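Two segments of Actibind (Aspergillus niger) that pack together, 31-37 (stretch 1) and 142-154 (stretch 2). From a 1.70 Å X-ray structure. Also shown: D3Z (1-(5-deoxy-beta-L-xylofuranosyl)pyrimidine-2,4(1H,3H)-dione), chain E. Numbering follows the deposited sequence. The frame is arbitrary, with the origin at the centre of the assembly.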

# COMPACT_ATOMS: atom_id res chain seq x y z
N LEU A 31 1.26 -2.33 5.72
CA LEU A 31 1.32 -3.07 4.45
C LEU A 31 1.04 -2.14 3.30
O LEU A 31 -0.06 -1.63 3.19
CB LEU A 31 0.31 -4.23 4.45
CG LEU A 31 0.56 -5.44 5.35
CD1 LEU A 31 0.67 -5.14 6.89
CD2 LEU A 31 -0.56 -6.42 5.08
N GLN A 32 2.03 -1.95 2.44
CA GLN A 32 1.81 -1.29 1.16
C GLN A 32 1.45 -2.39 0.16
O GLN A 32 2.25 -3.24 -0.19
CB GLN A 32 3.01 -0.49 0.69
CG GLN A 32 2.67 0.64 -0.32
CD GLN A 32 2.21 0.16 -1.70
OE1 GLN A 32 3.01 -0.33 -2.52
NE2 GLN A 32 0.92 0.43 -2.03
N THR A 33 0.20 -2.34 -0.30
CA THR A 33 -0.35 -3.44 -1.13
C THR A 33 -0.54 -2.97 -2.58
O THR A 33 -0.82 -1.79 -2.83
CB THR A 33 -1.67 -3.96 -0.55
OG1 THR A 33 -2.63 -2.90 -0.53
CG2 THR A 33 -1.42 -4.44 0.85
N GLN A 34 -0.33 -3.89 -3.52
CA GLN A 34 -0.40 -3.61 -4.93
C GLN A 34 -1.20 -4.64 -5.75
O GLN A 34 -1.35 -5.78 -5.34
CB GLN A 34 1.03 -3.53 -5.47
CG GLN A 34 1.90 -2.52 -4.79
CD GLN A 34 3.30 -2.45 -5.37
OE1 GLN A 34 3.57 -3.02 -6.46
NE2 GLN A 34 4.17 -1.67 -4.73
N PHE A 35 -1.68 -4.23 -6.92
CA PHE A 35 -2.38 -5.11 -7.84
C PHE A 35 -1.68 -5.23 -9.18
O PHE A 35 -1.09 -4.29 -9.62
CB PHE A 35 -3.70 -4.45 -8.23
CG PHE A 35 -4.77 -4.62 -7.23
CD1 PHE A 35 -5.02 -5.85 -6.68
CD2 PHE A 35 -5.59 -3.55 -6.88
CE1 PHE A 35 -6.05 -6.02 -5.81
CE2 PHE A 35 -6.61 -3.73 -5.99
CZ PHE A 35 -6.84 -4.95 -5.46
N TRP A 36 -1.82 -6.40 -9.79
CA TRP A 36 -1.57 -6.62 -11.22
C TRP A 36 -2.94 -6.95 -11.89
O TRP A 36 -3.44 -8.10 -11.82
CB TRP A 36 -0.51 -7.74 -11.42
CG TRP A 36 -0.18 -7.96 -12.84
CD1 TRP A 36 -0.59 -9.01 -13.66
CD2 TRP A 36 0.60 -7.09 -13.66
NE1 TRP A 36 -0.10 -8.82 -14.93
CE2 TRP A 36 0.66 -7.68 -14.95
CE3 TRP A 36 1.30 -5.90 -13.42
CZ2 TRP A 36 1.34 -7.08 -15.99
CZ3 TRP A 36 1.99 -5.31 -14.47
CH2 TRP A 36 2.01 -5.91 -15.74
N ASP A 37 -3.60 -5.94 -12.47
CA ASP A 37 -4.92 -6.07 -13.03
C ASP A 37 -4.76 -6.31 -14.53
O ASP A 37 -4.33 -5.42 -15.26
CB ASP A 37 -5.77 -4.80 -12.79
CG ASP A 37 -6.19 -4.60 -11.32
OD1 ASP A 37 -6.15 -5.56 -10.51
OD2 ASP A 37 -6.57 -3.44 -10.97
N GLN A 142 0.91 9.86 1.29
CA GLN A 142 1.86 8.92 1.93
C GLN A 142 1.85 7.56 1.19
O GLN A 142 2.88 7.01 0.88
CB GLN A 142 1.46 8.73 3.39
CG GLN A 142 2.40 7.86 4.22
CD GLN A 142 3.81 8.34 4.27
OE1 GLN A 142 4.06 9.52 4.47
NE2 GLN A 142 4.75 7.44 4.10
N VAL A 143 0.66 7.04 0.90
CA VAL A 143 0.53 5.75 0.15
C VAL A 143 1.29 5.85 -1.17
O VAL A 143 2.16 5.00 -1.53
CB VAL A 143 -0.96 5.36 -0.10
CG1 VAL A 143 -1.01 4.02 -0.90
CG2 VAL A 143 -1.68 5.28 1.21
N VAL A 144 1.05 6.93 -1.87
CA VAL A 144 1.70 7.22 -3.15
C VAL A 144 3.21 7.31 -2.98
O VAL A 144 3.98 6.70 -3.76
CB VAL A 144 1.14 8.50 -3.84
CG1 VAL A 144 2.11 9.03 -4.97
CG2 VAL A 144 -0.27 8.22 -4.46
N ASP A 145 3.65 8.04 -1.95
CA ASP A 145 5.08 8.20 -1.71
C ASP A 145 5.78 6.84 -1.51
O ASP A 145 6.85 6.59 -2.05
CB ASP A 145 5.36 9.11 -0.50
CG ASP A 145 5.03 10.57 -0.75
OD1 ASP A 145 4.88 10.98 -1.91
OD2 ASP A 145 4.99 11.30 0.24
N LEU A 146 5.16 5.98 -0.72
CA LEU A 146 5.73 4.64 -0.43
C LEU A 146 5.66 3.73 -1.66
O LEU A 146 6.65 3.08 -2.03
CB LEU A 146 4.97 4.04 0.73
CG LEU A 146 5.62 2.83 1.38
CD1 LEU A 146 7.00 3.15 1.96
CD2 LEU A 146 4.65 2.36 2.45
N PHE A 147 4.51 3.72 -2.31
CA PHE A 147 4.37 2.98 -3.59
C PHE A 147 5.47 3.31 -4.58
O PHE A 147 6.03 2.40 -5.23
CB PHE A 147 3.02 3.28 -4.19
CG PHE A 147 2.80 2.70 -5.55
CD1 PHE A 147 2.54 1.36 -5.73
CD2 PHE A 147 2.76 3.50 -6.64
CE1 PHE A 147 2.29 0.83 -6.97
CE2 PHE A 147 2.52 3.01 -7.92
CZ PHE A 147 2.28 1.62 -8.09
N LYS A 148 5.79 4.60 -4.72
CA LYS A 148 6.86 5.00 -5.65
C LYS A 148 8.19 4.31 -5.36
O LYS A 148 9.02 4.16 -6.25
CB LYS A 148 7.06 6.52 -5.67
CG LYS A 148 5.95 7.25 -6.37
CD LYS A 148 6.03 8.70 -6.08
CE LYS A 148 5.19 9.46 -7.01
NZ LYS A 148 5.46 10.91 -6.90
N THR A 149 8.40 3.88 -4.14
CA THR A 149 9.67 3.28 -3.82
C THR A 149 9.67 1.76 -4.09
O THR A 149 10.67 1.08 -3.83
CB THR A 149 10.06 3.52 -2.33
OG1 THR A 149 9.15 2.85 -1.48
CG2 THR A 149 10.12 5.04 -1.96
N LEU A 150 8.53 1.22 -4.53
CA LEU A 150 8.30 -0.24 -4.59
C LEU A 150 7.86 -0.62 -5.99
O LEU A 150 6.73 -1.06 -6.16
CB LEU A 150 7.21 -0.61 -3.57
CG LEU A 150 7.61 -0.45 -2.12
CD1 LEU A 150 6.39 -0.51 -1.22
CD2 LEU A 150 8.62 -1.53 -1.74
N ASP A 151 8.73 -0.39 -6.97
CA ASP A 151 8.44 -0.64 -8.37
C ASP A 151 8.66 -2.16 -8.64
O ASP A 151 9.71 -2.59 -9.13
CB ASP A 151 9.29 0.23 -9.27
CG ASP A 151 9.00 0.04 -10.75
OD1 ASP A 151 8.16 -0.79 -11.16
OD2 ASP A 151 9.67 0.73 -11.55
N SER A 152 7.64 -2.92 -8.30
CA SER A 152 7.50 -4.36 -8.52
C SER A 152 7.79 -4.78 -9.95
O SER A 152 8.55 -5.73 -10.18
CB SER A 152 6.06 -4.74 -8.11
OG SER A 152 5.86 -4.47 -6.75
N TYR A 153 7.19 -4.12 -10.94
CA TYR A 153 7.43 -4.48 -12.34
C TYR A 153 8.91 -4.49 -12.70
O TYR A 153 9.39 -5.45 -13.33
CB TYR A 153 6.70 -3.59 -13.31
CG TYR A 153 6.81 -4.08 -14.73
CD1 TYR A 153 5.80 -4.86 -15.28
CD2 TYR A 153 7.96 -3.83 -15.52
CE1 TYR A 153 5.88 -5.33 -16.55
CE2 TYR A 153 8.05 -4.34 -16.83
CZ TYR A 153 6.99 -5.09 -17.32
OH TYR A 153 7.00 -5.61 -18.60
N THR A 154 9.62 -3.42 -12.33
CA THR A 154 11.04 -3.32 -12.63
C THR A 154 11.87 -4.30 -11.82
O THR A 154 12.81 -4.88 -12.34
CB THR A 154 11.54 -1.90 -12.42
OG1 THR A 154 10.83 -1.05 -13.32
CG2 THR A 154 13.03 -1.80 -12.77
N1 D3Z E . -10.98 -3.75 -6.26
C2 D3Z E . -11.36 -2.48 -6.74
N3 D3Z E . -10.57 -1.86 -7.61
C4 D3Z E . -9.42 -2.39 -8.04
C5 D3Z E . -9.05 -3.62 -7.56
C6 D3Z E . -9.85 -4.31 -6.66
O2 D3Z E . -12.42 -1.93 -6.38
O4 D3Z E . -8.67 -1.82 -8.86
C1' D3Z E . -11.81 -4.45 -5.30
C2' D3Z E . -12.60 -3.37 -4.59
O2' D3Z E . -13.99 -3.47 -4.94
C3' D3Z E . -12.30 -3.55 -3.11
C4' D3Z E . -11.37 -4.74 -2.99
O3' D3Z E . -11.65 -2.39 -2.59
O4' D3Z E . -10.99 -5.11 -4.33
C5' D3Z E . -10.17 -4.36 -2.13
O HOH W 1 4.78 -1.11 -8.47

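The contact between strand 31-35 with its following loop and the segment 142-154 is organised around the buried amide of Gln34, whose two polar ends are both used. On one side, Ser152 OG donates a short hydrogen bond of 2.7 Å to Gln34 OE1. On the other, Gln34 NE2 donates to the backbone carbonyl Leu150 O at 3.0 Å, with an N-H...O angle of 170°, so the bond is nearly straight. The side chain reaches these partners with chi1 in the m well and chi2 at t, an extended arm that carries the amide from the strand to Leu150 and to Ser152 at the start of the next helix. The second amide hydrogen is also engaged: Gln34 NE2 donates to Gln32 OE1 at 2.8 Å and 164°, a bond within the strand. Such a bond is possible because residues 32 and 34, two apart in an extended chain, both direct their CA-to-CB bonds toward the other stretch. It links the two glutamines into one polar unit, and the donors and acceptors together fix the orientation of the Gln34 amide.

Water 1 adds to this network. The oxygen of water 1 lies 3.0 Å from Gln34 OE1 and 3.0 Å from Leu150 O, so it sits between the amide and the carbonyl to which Gln34 NE2 donates. Leu150 O is thus a local hub, since it also accepts a weak hydrogen bond from Ser152 N at 3.0 Å.

The segment that presents these groups is held by its own bonds. Phe147 to Leu150 form a type I turn, with Leu150 N donating to Phe147 O at 2.9 Å, and Thr149 OG1 donates to Leu146 O at 2.6 Å. Asp151 then caps the next helix: Asp151 OD1 accepts from Thr154 N at 3.2 Å, while Asp151 OD2 accepts from Thr154 OG1 at 2.8 Å. The CA-to-CB bond of Asp151 points away from the strand, whereas that of the adjacent Ser152 points toward it.

Around the polar centre, Gln32 has the largest area covered by the other stretch, with Gln34 close behind. Gln32 CB lies 3.7 Å from Leu146 CD2, and Gln32 OE1 is 3.6 Å from Leu150 CD1. The same oxygen approaches the edge of the Phe147 ring, near the ring plane, with Gln32 OE1 to Phe147 CD1 at 3.7 Å. Gln34 NE2 is 3.6 Å from Phe147 CD1 but meets the ring obliquely. Val143 contributes less, its CG1 4.2 Å from Gln32 NE2.

Farther along, past the end of the strand, Trp36 and Tyr153 make an apolar contact, Trp36 CZ3 to Tyr153 CD1 at 3.9 Å. Both CA-to-CB bonds point sideways, yet both rings extend far enough to meet; the tryptophan touches the edge of the tyrosine ring. Leu31, Thr33 and Phe35 make no contact with the second stretch. Phe35 CE2 comes within 2.9 Å of C5 of the bound D3Z, closer than an ordinary carbon-carbon contact.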